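PDB 4K9Q: benzoylformate Decarboxylase from Polynucleobacter necessarius, which probably catalyses the thiamine diphosphate- and magnesium-dependent decarboxylation of benzoylformate to benzaldehyde and carbon dioxide. Local coordinates for residues A[5-10]-A[134-139]; A[18-23]-A[64-69]; A[100-105]-A[159-164]. All coordinates share one frame; numbering follows the deposited sequence.

Contact 1: A[5-10]-A[134-139]; sequences KEITFD and DVPGAF
T8 OG1 lies against two apolar groups of the facing helix, P136 CG at 3.8 Å and V135 CG1 at 3.9 Å, while its hydrogen bond goes one turn back along its own helix, to V4 O. This hydroxyl is satisfied locally and meets the partner helix by packing alone. With chi1 at -60°, OG1 lies beside the backbone N, and the methyl CG2, anti to that nitrogen, is directed at F139. There CG2 stands over one face of the ring, 3.9 Å from its centroid and 16° off the normal, a CH-pi contact displaced slightly toward CD2 and CE2. I7 contributes a second methyl: its CG2 meets the P136 ring at CG, 3.7 Å away. An alanine in place of T8 would probably leave V4 O without its hydroxyl partner and open a gap over the F139 face. I167 touches both I7 and P136, and F139 rests on L156 and L158. The axes of segments 5-10 and 135-139 approach to 9.2 Å at 19°, so here the two helices run nearly parallel on one face of a parallel sheet, as expected for the alpha/beta fold of the N-terminal thiamine diphosphate-binding domain.

Contact 2: A[18-23]-A[64-69]; sequences TTVVGN and PVIVNI
V20 turns CG1 anti to its backbone N (chi1 176°), bringing that methyl to 3.7 Å from N68 CB, while its CG2, anti to the carbonyl carbon, faces I66 CB at 4.1 Å. V21 has much the same rotation (chi1 -171°) but lies on the other face of the sheet, where its CG2 meets V65 CG1 at 3.9 Å. Between these two layers the backbones are joined by four hydrogen bonds in parallel register. V21 N gives the shortest, to I66 O at 2.8 Å; I66 N reaches T19 O, N68 N reaches V21 O, and N23 N closes the ladder on N68 O. Before the first rung a water takes over, accepting from T19 N and donating to P64 O. Glycine, with no side chain, allows G22 CA to come within 3.1 Å of N68 O. At the far end the nearest atoms of the N23 side chain and a bound thiamine diphosphate are about 3 Å apart. The pair is the interior of its sheet: strand 40-43 bonds to the outer edge of 19-22, strand 93-98 flanks 66-69 with T95 OG1 taking the N68 ND2 bond, and helix 47-61 packs on V67 through V50 and A54.

Contact 3: A[100-105]-A[159-164]; sequences TREMLL and PLDDWE
Charge pairing joins R101 to D162 side-on, with two nearly straight bonds: NE to OD1 at 2.9 Å (176° at the hydrogen) and NH1 to OD2 at 2.8 Å. Both carboxylate oxygens use their syn lone pairs, and the guanidinium and carboxylate planes are only 11° apart; the arginine chain, extended from CG to NE, carries NE to D162. Polar bonds to the backbone come next. D161 OD1 accepts from R101 N at 2.9 Å, met from above the carboxylate plane, 46° out of it. T100 OG1 receives E102 N at 3.0 Å, an ST turn that shapes the start of 100-105. A water bridges D161 and E102, donating to D161 OD2 at 2.6 Å and to E102 OE2 at 2.8 Å. Van der Waals packing completes the contact. P159 CG lies over one face of the guanidinium, toward its rim, 3.8 Å from R101 NH1. L160 CG makes an apolar contact with T100 CB at 3.9 Å. R101 NH1 also bonds to P129 O, and NH2 to A130 O of the second subunit. One arginine thus ties two loops and a subunit interface together, and the water donating to both D161 and E102 probably eases the repulsion of two neighbouring negative groups.

In the fold
All three contacts are buried, but they differ in place and chemistry. Contact 2, its centre about 17 Å from that of the chain, is sheet interior held mainly by backbone bonds. Contact 1, about 29 Å out between centres, belongs to the helix layer beside that sheet and is purely side-chain packing; helix 4-15 is followed in the chain by strand 19-22. Contact 3, about 35 Å out, joins loops following strands 93-98 and 154-159 beside a subunit interface; within the chain a salt bridge and a water help hold it. Contact 1 touches the second subunit too. W163 couples contacts 1 and 3: its ring packs on T8 and F139, and W163 O lies 3.1 Å from K5 N, probably hydrogen-bonded. Contact 2 touches neither.

Contact 1: A[5-10]-A[134-139]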
ATOM      1  N   LYS A   5      -6.366 -21.760 -20.209  1.00 15.61           N
ATOM      2  CA  LYS A   5      -7.145 -22.608 -19.312  1.00 15.33           C
ATOM      3  C   LYS A   5      -6.649 -24.064 -19.315  1.00 12.52           C
ATOM      4  O   LYS A   5      -6.435 -24.658 -18.253  1.00 13.42           O
ATOM      5  CB  LYS A   5      -8.642 -22.542 -19.646  1.00 13.99           C
ATOM      6  CG  LYS A   5      -9.517 -23.340 -18.674  1.00 15.58           C
ATOM      7  CD  LYS A   5     -10.991 -22.970 -18.796  1.00 18.28           C
ATOM      8  CE  LYS A   5     -11.589 -23.405 -20.127  1.00 25.04           C
ATOM      9  NZ  LYS A   5     -11.769 -24.879 -20.224  1.00 27.01           N
ATOM     10  N   GLU A   6      -6.450 -24.632 -20.501  1.00 13.48           N
ATOM     11  CA  GLU A   6      -6.020 -26.026 -20.569  1.00 16.40           C
ATOM     12  C   GLU A   6      -4.657 -26.222 -19.894  1.00 15.58           C
ATOM     13  O   GLU A   6      -4.462 -27.165 -19.131  1.00 13.69           O
ATOM     14  CB  GLU A   6      -5.991 -26.548 -22.011  1.00 16.68           C
ATOM     15  CG  GLU A   6      -5.786 -28.053 -22.065  0.44 20.69           C
ATOM     16  CD  GLU A   6      -5.908 -28.635 -23.461  0.30 24.59           C
ATOM     17  OE1 GLU A   6      -6.282 -27.897 -24.395  0.66 24.80           O
ATOM     18  OE2 GLU A   6      -5.623 -29.840 -23.618  0.79 32.35           O
ATOM     19  N   ILE A   7      -3.723 -25.318 -20.169  1.00 12.88           N
ATOM     20  CA  ILE A   7      -2.388 -25.390 -19.577  1.00 12.44           C
ATOM     21  C   ILE A   7      -2.423 -25.226 -18.056  1.00 13.09           C
ATOM     22  O   ILE A   7      -1.707 -25.910 -17.326  1.00 13.47           O
ATOM     23  CB  ILE A   7      -1.471 -24.342 -20.209  1.00 17.32           C
ATOM     24  CG1 ILE A   7      -1.332 -24.643 -21.707  1.00 15.02           C
ATOM     25  CG2 ILE A   7      -0.113 -24.297 -19.502  1.00 18.70           C
ATOM     26  CD1 ILE A   7      -0.723 -23.511 -22.507  1.00 16.99           C
ATOM     27  N   THR A   8      -3.266 -24.313 -17.584  1.00 13.04           N
ATOM     28  CA  THR A   8      -3.372 -24.049 -16.153  1.00 12.71           C
ATOM     29  C   THR A   8      -3.960 -25.246 -15.407  1.00 12.51           C
ATOM     30  O   THR A   8      -3.451 -25.648 -14.354  1.00 13.02           O
ATOM     31  CB  THR A   8      -4.219 -22.786 -15.894  1.00 13.41           C
ATOM     32  OG1 THR A   8      -3.594 -21.657 -16.523  1.00 15.10           O
ATOM     33  CG2 THR A   8      -4.355 -22.525 -14.397  1.00 14.06           C
ATOM     34  N   PHE A   9      -5.036 -25.820 -15.937  1.00 14.09           N
ATOM     35  CA  PHE A   9      -5.622 -26.977 -15.281  1.00 15.77           C
ATOM     36  C   PHE A   9      -4.650 -28.160 -15.295  1.00 10.65           C
ATOM     37  O   PHE A   9      -4.560 -28.905 -14.309  1.00 13.43           O
ATOM     38  CB  PHE A   9      -6.991 -27.329 -15.875  1.00 15.50           C
ATOM     39  CG  PHE A   9      -8.120 -26.550 -15.264  1.00 13.64           C
ATOM     40  CD1 PHE A   9      -8.782 -27.031 -14.146  1.00 17.87           C
ATOM     41  CD2 PHE A   9      -8.506 -25.328 -15.791  1.00 15.64           C
ATOM     42  CE1 PHE A   9      -9.818 -26.305 -13.567  1.00 17.10           C
ATOM     43  CE2 PHE A   9      -9.537 -24.600 -15.218  1.00 14.62           C
ATOM     44  CZ  PHE A   9     -10.192 -25.090 -14.106  1.00 13.45           C
ATOM     45  N   ASP A  10      -3.888 -28.302 -16.377  1.00 13.81           N
ATOM     46  CA  ASP A  10      -2.859 -29.344 -16.424  1.00 14.16           C
ATOM     47  C   ASP A  10      -1.771 -29.139 -15.360  1.00 13.99           C
ATOM     48  O   ASP A  10      -1.312 -30.097 -14.734  1.00 14.11           O
ATOM     49  CB  ASP A  10      -2.241 -29.459 -17.815  1.00 17.06           C
ATOM     50  CG  ASP A  10      -3.013 -30.411 -18.725  1.00 23.79           C
ATOM     51  OD1 ASP A  10      -3.855 -31.195 -18.225  1.00 22.78           O
ATOM     52  OD2 ASP A  10      -2.756 -30.380 -19.944  1.00 25.14           O
ATOM     53  N   ASP A 134       1.389 -15.339 -19.047  1.00 13.52           N
ATOM     54  CA  ASP A 134       1.979 -15.496 -17.724  1.00 13.49           C
ATOM     55  C   ASP A 134       1.076 -16.177 -16.706  1.00 12.99           C
ATOM     56  O   ASP A 134       1.505 -16.423 -15.571  1.00 12.15           O
ATOM     57  CB  ASP A 134       2.389 -14.135 -17.165  1.00 16.45           C
ATOM     58  CG  ASP A 134       3.448 -13.452 -18.019  1.00 21.32           C
ATOM     59  OD1 ASP A 134       4.324 -14.153 -18.573  1.00 23.08           O
ATOM     60  OD2 ASP A 134       3.395 -12.214 -18.138  1.00 29.94           O
ATOM     61  N   VAL A 135      -0.164 -16.489 -17.087  1.00 11.06           N
ATOM     62  CA  VAL A 135      -1.108 -17.024 -16.104  1.00 11.02           C
ATOM     63  C   VAL A 135      -0.667 -18.365 -15.487  1.00 10.64           C
ATOM     64  O   VAL A 135      -0.668 -18.506 -14.259  1.00 11.21           O
ATOM     65  CB  VAL A 135      -2.573 -17.057 -16.638  1.00  9.43           C
ATOM     66  CG1 VAL A 135      -3.487 -17.842 -15.680  1.00  9.97           C
ATOM     67  CG2 VAL A 135      -3.083 -15.633 -16.870  1.00 14.30           C
ATOM     68  N   PRO A 136      -0.290 -19.352 -16.322  1.00 10.77           N
ATOM     69  CA  PRO A 136       0.176 -20.615 -15.737  1.00 12.13           C
ATOM     70  C   PRO A 136       1.374 -20.406 -14.819  1.00 10.52           C
ATOM     71  O   PRO A 136       1.381 -20.935 -13.704  1.00 11.08           O
ATOM     72  CB  PRO A 136       0.562 -21.457 -16.959  1.00 13.08           C
ATOM     73  CG  PRO A 136      -0.258 -20.881 -18.086  1.00 14.82           C
ATOM     74  CD  PRO A 136      -0.340 -19.407 -17.797  1.00 11.03           C
ATOM     75  N   GLY A 137       2.360 -19.629 -15.264  1.00 11.82           N
ATOM     76  CA  GLY A 137       3.509 -19.343 -14.420  1.00 11.95           C
ATOM     77  C   GLY A 137       3.149 -18.637 -13.125  1.00 12.38           C
ATOM     78  O   GLY A 137       3.805 -18.850 -12.105  1.00 11.58           O
ATOM     79  N   ALA A 138       2.123 -17.786 -13.166  1.00 12.14           N
ATOM     80  CA  ALA A 138       1.651 -17.086 -11.964  1.00 10.09           C
ATOM     81  C   ALA A 138       1.030 -18.064 -10.961  1.00 12.83           C
ATOM     82  O   ALA A 138       1.209 -17.924  -9.735  1.00 12.18           O
ATOM     83  CB  ALA A 138       0.672 -15.976 -12.331  1.00 12.59           C
ATOM     84  N   PHE A 139       0.305 -19.062 -11.470  1.00 11.62           N
ATOM     85  CA  PHE A 139      -0.181 -20.129 -10.603  1.00 11.86           C
ATOM     86  C   PHE A 139       0.970 -20.911  -9.955  1.00 10.18           C
ATOM     87  O   PHE A 139       0.908 -21.255  -8.767  1.00 10.62           O
ATOM     88  CB  PHE A 139      -1.140 -21.063 -11.348  1.00 11.69           C
ATOM     89  CG  PHE A 139      -2.580 -20.610 -11.308  1.00 11.58           C
ATOM     90  CD1 PHE A 139      -3.445 -21.102 -10.343  1.00 14.17           C
ATOM     91  CD2 PHE A 139      -3.055 -19.683 -12.224  1.00 10.40           C
ATOM     92  CE1 PHE A 139      -4.785 -20.694 -10.296  1.00 12.46           C
ATOM     93  CE2 PHE A 139      -4.396 -19.272 -12.190  1.00 12.85           C
ATOM     94  CZ  PHE A 139      -5.256 -19.778 -11.220  1.00 10.35           C
TER

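Contact 2: A[18-23]-A[64-69]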
ATOM      1  N   THR A  18      -6.601 -29.949  -6.907  1.00 13.29           N
ATOM      2  CA  THR A  18      -7.732 -30.184  -7.806  1.00 14.54           C
ATOM      3  C   THR A  18      -9.096 -29.903  -7.167  1.00 16.28           C
ATOM      4  O   THR A  18     -10.134 -30.344  -7.670  1.00 15.92           O
ATOM      5  CB  THR A  18      -7.700 -31.611  -8.405  1.00 20.21           C
ATOM      6  OG1 THR A  18      -7.823 -32.574  -7.356  1.00 22.40           O
ATOM      7  CG2 THR A  18      -6.381 -31.846  -9.147  1.00 18.54           C
ATOM      8  N   THR A  19      -9.087 -29.164  -6.062  1.00 12.77           N
ATOM      9  CA  THR A  19     -10.331 -28.701  -5.463  1.00 13.80           C
ATOM     10  C   THR A  19     -10.442 -27.186  -5.539  1.00 13.25           C
ATOM     11  O   THR A  19      -9.510 -26.470  -5.183  1.00 13.72           O
ATOM     12  CB  THR A  19     -10.480 -29.143  -3.996  1.00 13.80           C
ATOM     13  OG1 THR A  19     -10.397 -30.572  -3.925  1.00 19.28           O
ATOM     14  CG2 THR A  19     -11.841 -28.695  -3.445  1.00 14.37           C
ATOM     15  N   VAL A  20     -11.601 -26.713  -5.999  1.00 10.75           N
ATOM     16  CA  VAL A  20     -11.914 -25.297  -6.051  1.00 12.16           C
ATOM     17  C   VAL A  20     -13.138 -25.042  -5.174  1.00 11.83           C
ATOM     18  O   VAL A  20     -14.203 -25.611  -5.417  1.00 12.51           O
ATOM     19  CB  VAL A  20     -12.259 -24.844  -7.498  1.00 10.87           C
ATOM     20  CG1 VAL A  20     -12.688 -23.378  -7.503  1.00 11.08           C
ATOM     21  CG2 VAL A  20     -11.081 -25.080  -8.463  1.00 11.95           C
ATOM     22  N   VAL A  21     -12.998 -24.214  -4.144  1.00 10.16           N
ATOM     23  CA  VAL A  21     -14.171 -23.768  -3.402  1.00  9.75           C
ATOM     24  C   VAL A  21     -14.522 -22.380  -3.934  1.00  8.76           C
ATOM     25  O   VAL A  21     -13.647 -21.535  -4.108  1.00 10.05           O
ATOM     26  CB  VAL A  21     -13.909 -23.699  -1.882  1.00 10.87           C
ATOM     27  CG1 VAL A  21     -15.223 -23.457  -1.139  1.00 10.02           C
ATOM     28  CG2 VAL A  21     -13.233 -24.978  -1.389  1.00 11.23           C
ATOM     29  N   GLY A  22     -15.786 -22.135  -4.238  1.00 10.52           N
ATOM     30  CA  GLY A  22     -16.107 -20.906  -4.943  1.00  8.62           C
ATOM     31  C   GLY A  22     -17.504 -20.373  -4.700  1.00  9.13           C
ATOM     32  O   GLY A  22     -18.391 -21.063  -4.190  1.00  8.69           O
ATOM     33  N   ASN A  23     -17.674 -19.113  -5.058  1.00 10.09           N
ATOM     34  CA  ASN A  23     -18.986 -18.539  -5.283  1.00  9.65           C
ATOM     35  C   ASN A  23     -18.852 -17.794  -6.607  1.00 10.56           C
ATOM     36  O   ASN A  23     -18.048 -16.854  -6.718  1.00 11.20           O
ATOM     37  CB  ASN A  23     -19.372 -17.604  -4.142  1.00  8.62           C
ATOM     38  CG  ASN A  23     -20.716 -16.935  -4.378  1.00 11.98           C
ATOM     39  OD1 ASN A  23     -20.783 -15.795  -4.843  1.00 12.50           O
ATOM     40  ND2 ASN A  23     -21.795 -17.645  -4.062  1.00 12.83           N
ATOM     41  N   PRO A  64      -2.413 -26.991  -0.845  1.00 11.28           N
ATOM     42  CA  PRO A  64      -3.284 -25.867  -1.194  1.00  9.03           C
ATOM     43  C   PRO A  64      -4.660 -26.307  -1.682  1.00 10.30           C
ATOM     44  O   PRO A  64      -4.847 -27.414  -2.190  1.00 13.19           O
ATOM     45  CB  PRO A  64      -2.521 -25.176  -2.328  1.00 11.79           C
ATOM     46  CG  PRO A  64      -1.080 -25.565  -2.110  1.00 12.20           C
ATOM     47  CD  PRO A  64      -1.158 -26.978  -1.618  1.00 12.79           C
ATOM     48  N   VAL A  65      -5.619 -25.411  -1.502  1.00 10.27           N
ATOM     49  CA  VAL A  65      -6.933 -25.519  -2.104  1.00 10.25           C
ATOM     50  C   VAL A  65      -7.141 -24.189  -2.828  1.00 11.52           C
ATOM     51  O   VAL A  65      -6.660 -23.155  -2.368  1.00 11.26           O
ATOM     52  CB  VAL A  65      -8.024 -25.726  -1.033  1.00  8.66           C
ATOM     53  CG1 VAL A  65      -9.418 -25.620  -1.670  1.00 12.34           C
ATOM     54  CG2 VAL A  65      -7.839 -27.082  -0.337  1.00 10.97           C
ATOM     55  N   ILE A  66      -7.807 -24.214  -3.977  1.00  9.45           N
ATOM     56  CA  ILE A  66      -8.094 -22.982  -4.702  1.00 10.66           C
ATOM     57  C   ILE A  66      -9.423 -22.388  -4.253  1.00 12.51           C
ATOM     58  O   ILE A  66     -10.420 -23.099  -4.121  1.00 11.19           O
ATOM     59  CB  ILE A  66      -8.135 -23.215  -6.216  1.00 13.82           C
ATOM     60  CG1 ILE A  66      -6.735 -23.578  -6.720  1.00 19.39           C
ATOM     61  CG2 ILE A  66      -8.648 -21.973  -6.926  1.00 12.45           C
ATOM     62  CD1 ILE A  66      -6.722 -23.995  -8.152  1.00 21.85           C
ATOM     63  N   VAL A  67      -9.412 -21.087  -3.986  1.00  9.41           N
ATOM     64  CA  VAL A  67     -10.616 -20.309  -3.755  1.00  9.26           C
ATOM     65  C   VAL A  67     -10.869 -19.525  -5.047  1.00 12.97           C
ATOM     66  O   VAL A  67      -9.952 -18.939  -5.610  1.00 11.44           O
ATOM     67  CB  VAL A  67     -10.422 -19.342  -2.558  1.00 10.02           C
ATOM     68  CG1 VAL A  67     -11.490 -18.246  -2.548  1.00 10.75           C
ATOM     69  CG2 VAL A  67     -10.431 -20.120  -1.240  1.00 10.61           C
ATOM     70  N   ASN A  68     -12.100 -19.539  -5.542  1.00  9.84           N
ATOM     71  CA  ASN A  68     -12.441 -18.770  -6.738  1.00  9.33           C
ATOM     72  C   ASN A  68     -13.642 -17.898  -6.406  1.00  9.81           C
ATOM     73  O   ASN A  68     -14.746 -18.406  -6.189  1.00 10.80           O
ATOM     74  CB  ASN A  68     -12.746 -19.702  -7.915  1.00 11.50           C
ATOM     75  CG  ASN A  68     -12.938 -18.956  -9.229  1.00 12.63           C
ATOM     76  OD1 ASN A  68     -13.956 -19.130  -9.905  1.00 12.99           O
ATOM     77  ND2 ASN A  68     -11.957 -18.136  -9.606  1.00 13.07           N
ATOM     78  N   ILE A  69     -13.418 -16.588  -6.338  1.00  9.75           N
ATOM     79  CA  ILE A  69     -14.478 -15.661  -5.975  1.00  8.84           C
ATOM     80  C   ILE A  69     -14.572 -14.500  -6.955  1.00 10.26           C
ATOM     81  O   ILE A  69     -13.740 -14.363  -7.860  1.00 11.61           O
ATOM     82  CB  ILE A  69     -14.330 -15.179  -4.520  1.00 10.56           C
ATOM     83  CG1 ILE A  69     -12.986 -14.467  -4.312  1.00 11.55           C
ATOM     84  CG2 ILE A  69     -14.484 -16.358  -3.549  1.00 12.16           C
ATOM     85  CD1 ILE A  69     -12.684 -14.193  -2.837  1.00 13.39           C
TER
HETATM   86  O   HOH W   1      -6.891 -28.838  -3.675  1.00 16.25           O

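Contact 3: A[100-105]-A[159-164]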
ATOM      1  N   THR A 100     -12.492  -7.809 -18.098  1.00 11.78           N
ATOM      2  CA  THR A 100     -11.705  -8.099 -19.282  1.00 12.06           C
ATOM      3  C   THR A 100     -10.663  -7.011 -19.578  1.00 12.70           C
ATOM      4  O   THR A 100     -10.935  -5.812 -19.433  1.00 11.57           O
ATOM      5  CB  THR A 100     -12.614  -8.295 -20.510  1.00 13.33           C
ATOM      6  OG1 THR A 100     -11.803  -8.326 -21.683  1.00 13.52           O
ATOM      7  CG2 THR A 100     -13.611  -7.151 -20.623  1.00 13.42           C
ATOM      8  N   ARG A 101      -9.472  -7.428 -20.012  1.00 12.67           N
ATOM      9  CA  ARG A 101      -8.439  -6.464 -20.403  1.00 13.16           C
ATOM     10  C   ARG A 101      -8.947  -5.527 -21.504  1.00 13.14           C
ATOM     11  O   ARG A 101      -8.391  -4.447 -21.705  1.00 17.53           O
ATOM     12  CB  ARG A 101      -7.153  -7.160 -20.885  1.00 12.98           C
ATOM     13  CG  ARG A 101      -6.413  -7.935 -19.809  1.00 13.80           C
ATOM     14  CD  ARG A 101      -5.050  -8.476 -20.315  1.00 11.61           C
ATOM     15  NE  ARG A 101      -4.623  -9.578 -19.456  1.00 11.60           N
ATOM     16  CZ  ARG A 101      -3.732  -9.473 -18.474  1.00 12.58           C
ATOM     17  NH1 ARG A 101      -3.446 -10.539 -17.735  1.00 12.63           N
ATOM     18  NH2 ARG A 101      -3.129  -8.308 -18.230  1.00 13.23           N
ATOM     19  N   GLU A 102      -9.994  -5.933 -22.211  1.00 15.79           N
ATOM     20  CA  GLU A 102     -10.552  -5.096 -23.269  1.00 14.17           C
ATOM     21  C   GLU A 102     -11.123  -3.801 -22.693  1.00 16.88           C
ATOM     22  O   GLU A 102     -11.220  -2.805 -23.404  1.00 17.39           O
ATOM     23  CB  GLU A 102     -11.645  -5.834 -24.051  1.00 18.05           C
ATOM     24  CG  GLU A 102     -11.202  -7.125 -24.748  1.00 16.39           C
ATOM     25  CD  GLU A 102     -10.439  -6.889 -26.047  1.00 26.02           C
ATOM     26  OE1 GLU A 102     -10.400  -5.744 -26.551  1.00 24.12           O
ATOM     27  OE2 GLU A 102      -9.874  -7.871 -26.572  1.00 29.95           O
ATOM     28  N   MET A 103     -11.490  -3.809 -21.408  1.00 13.21           N
ATOM     29  CA  MET A 103     -12.113  -2.631 -20.787  1.00 12.00           C
ATOM     30  C   MET A 103     -11.408  -2.121 -19.525  1.00 12.51           C
ATOM     31  O   MET A 103     -11.713  -1.024 -19.036  1.00 13.48           O
ATOM     32  CB  MET A 103     -13.586  -2.919 -20.444  1.00 13.49           C
ATOM     33  CG  MET A 103     -14.484  -3.171 -21.649  1.00 14.06           C
ATOM     34  SD  MET A 103     -16.248  -3.094 -21.268  1.00 13.75           S
ATOM     35  CE  MET A 103     -16.527  -4.672 -20.441  1.00 12.62           C
ATOM     36  N   LEU A 104     -10.476  -2.910 -19.001  1.00 12.83           N
ATOM     37  CA  LEU A 104      -9.878  -2.656 -17.688  1.00 13.98           C
ATOM     38  C   LEU A 104      -9.412  -1.223 -17.447  1.00 13.86           C
ATOM     39  O   LEU A 104      -9.584  -0.684 -16.356  1.00 12.36           O
ATOM     40  CB  LEU A 104      -8.691  -3.591 -17.458  1.00 19.57           C
ATOM     41  CG  LEU A 104      -8.859  -4.783 -16.530  1.00 22.42           C
ATOM     42  CD1 LEU A 104      -7.489  -5.429 -16.327  1.00 14.50           C
ATOM     43  CD2 LEU A 104      -9.502  -4.358 -15.189  1.00 16.72           C
ATOM     44  N   LEU A 105      -8.777  -0.624 -18.452  1.00 13.03           N
ATOM     45  CA  LEU A 105      -8.219   0.716 -18.304  1.00 14.52           C
ATOM     46  C   LEU A 105      -9.257   1.740 -17.853  1.00 13.65           C
ATOM     47  O   LEU A 105      -8.955   2.654 -17.088  1.00 15.88           O
ATOM     48  CB  LEU A 105      -7.580   1.160 -19.623  1.00 14.31           C
ATOM     49  CG  LEU A 105      -7.124   2.617 -19.728  1.00 15.71           C
ATOM     50  CD1 LEU A 105      -5.959   2.903 -18.774  1.00 15.35           C
ATOM     51  CD2 LEU A 105      -6.743   2.921 -21.179  1.00 15.68           C
ATOM     52  N   PRO A 159      -7.907 -11.538 -15.193  1.00  9.48           N
ATOM     53  CA  PRO A 159      -8.839 -10.983 -16.189  1.00 10.93           C
ATOM     54  C   PRO A 159      -9.561 -12.072 -16.997  1.00 12.16           C
ATOM     55  O   PRO A 159      -8.930 -13.017 -17.455  1.00 11.95           O
ATOM     56  CB  PRO A 159      -7.922 -10.149 -17.089  1.00 12.53           C
ATOM     57  CG  PRO A 159      -6.824  -9.705 -16.164  1.00 11.69           C
ATOM     58  CD  PRO A 159      -6.585 -10.881 -15.242  1.00 12.03           C
ATOM     59  N   LEU A 160     -10.865 -11.915 -17.195  1.00 11.43           N
ATOM     60  CA  LEU A 160     -11.704 -13.011 -17.692  1.00 12.36           C
ATOM     61  C   LEU A 160     -11.362 -13.442 -19.110  1.00 12.81           C
ATOM     62  O   LEU A 160     -11.623 -14.581 -19.501  1.00 13.12           O
ATOM     63  CB  LEU A 160     -13.186 -12.625 -17.604  1.00 12.65           C
ATOM     64  CG  LEU A 160     -13.641 -11.512 -18.549  1.00 13.33           C
ATOM     65  CD1 LEU A 160     -14.190 -12.127 -19.831  1.00 14.38           C
ATOM     66  CD2 LEU A 160     -14.700 -10.657 -17.871  1.00 15.86           C
ATOM     67  N   ASP A 161     -10.792 -12.523 -19.873  1.00 12.99           N
ATOM     68  CA  ASP A 161     -10.479 -12.784 -21.275  1.00 12.65           C
ATOM     69  C   ASP A 161      -9.199 -13.591 -21.486  1.00 13.28           C
ATOM     70  O   ASP A 161      -8.929 -14.028 -22.606  1.00 13.40           O
ATOM     71  CB  ASP A 161     -10.435 -11.476 -22.087  1.00 12.20           C
ATOM     72  CG  ASP A 161      -9.434 -10.450 -21.538  1.00 14.67           C
ATOM     73  OD1 ASP A 161      -9.291 -10.307 -20.301  1.00 14.28           O
ATOM     74  OD2 ASP A 161      -8.800  -9.754 -22.367  1.00 17.37           O
ATOM     75  N   ASP A 162      -8.415 -13.798 -20.427  1.00 12.04           N
ATOM     76  CA  ASP A 162      -7.139 -14.495 -20.582  1.00 13.88           C
ATOM     77  C   ASP A 162      -7.326 -15.980 -20.913  1.00 12.44           C
ATOM     78  O   ASP A 162      -6.523 -16.564 -21.649  1.00 12.99           O
ATOM     79  CB  ASP A 162      -6.293 -14.399 -19.308  1.00 12.52           C
ATOM     80  CG  ASP A 162      -5.710 -13.007 -19.068  1.00 15.08           C
ATOM     81  OD1 ASP A 162      -5.888 -12.096 -19.904  1.00 16.24           O
ATOM     82  OD2 ASP A 162      -5.054 -12.844 -18.021  1.00 12.10           O
ATOM     83  N   TRP A 163      -8.377 -16.581 -20.359  1.00 12.28           N
ATOM     84  CA  TRP A 163      -8.510 -18.031 -20.324  1.00 11.50           C
ATOM     85  C   TRP A 163      -8.582 -18.708 -21.683  1.00 14.61           C
ATOM     86  O   TRP A 163      -8.079 -19.819 -21.842  1.00 14.90           O
ATOM     87  CB  TRP A 163      -9.711 -18.440 -19.458  1.00 11.76           C
ATOM     88  CG  TRP A 163      -9.523 -18.019 -18.044  1.00 13.47           C
ATOM     89  CD1 TRP A 163     -10.175 -17.011 -17.385  1.00 16.04           C
ATOM     90  CD2 TRP A 163      -8.587 -18.570 -17.113  1.00 14.80           C
ATOM     91  NE1 TRP A 163      -9.704 -16.913 -16.094  1.00 14.75           N
ATOM     92  CE2 TRP A 163      -8.730 -17.858 -15.903  1.00 13.66           C
ATOM     93  CE3 TRP A 163      -7.638 -19.597 -17.184  1.00 14.62           C
ATOM     94  CZ2 TRP A 163      -7.962 -18.145 -14.776  1.00 17.15           C
ATOM     95  CZ3 TRP A 163      -6.887 -19.884 -16.062  1.00 15.16           C
ATOM     96  CH2 TRP A 163      -7.051 -19.159 -14.875  1.00 14.32           C
ATOM     97  N   GLU A 164      -9.207 -18.041 -22.649  1.00 14.11           N
ATOM     98  CA  GLU A 164      -9.405 -18.610 -23.983  1.00 16.10           C
ATOM     99  C   GLU A 164      -8.244 -18.329 -24.933  1.00 16.75           C
ATOM    100  O   GLU A 164      -8.263 -18.770 -26.085  1.00 17.72           O
ATOM    101  CB  GLU A 164     -10.682 -18.048 -24.608  1.00 18.62           C
ATOM    102  CG  GLU A 164     -10.609 -16.548 -24.876  0.71 20.78           C
ATOM    103  CD  GLU A 164     -11.860 -16.000 -25.542  0.30 25.82           C
ATOM    104  OE1 GLU A 164     -11.925 -14.770 -25.745  0.58 36.51           O
ATOM    105  OE2 GLU A 164     -12.774 -16.788 -25.865  0.62 31.78           O
TER
HETATM  106  O   HOH W   2      -8.729  -9.808 -24.942  1.00 23.25           O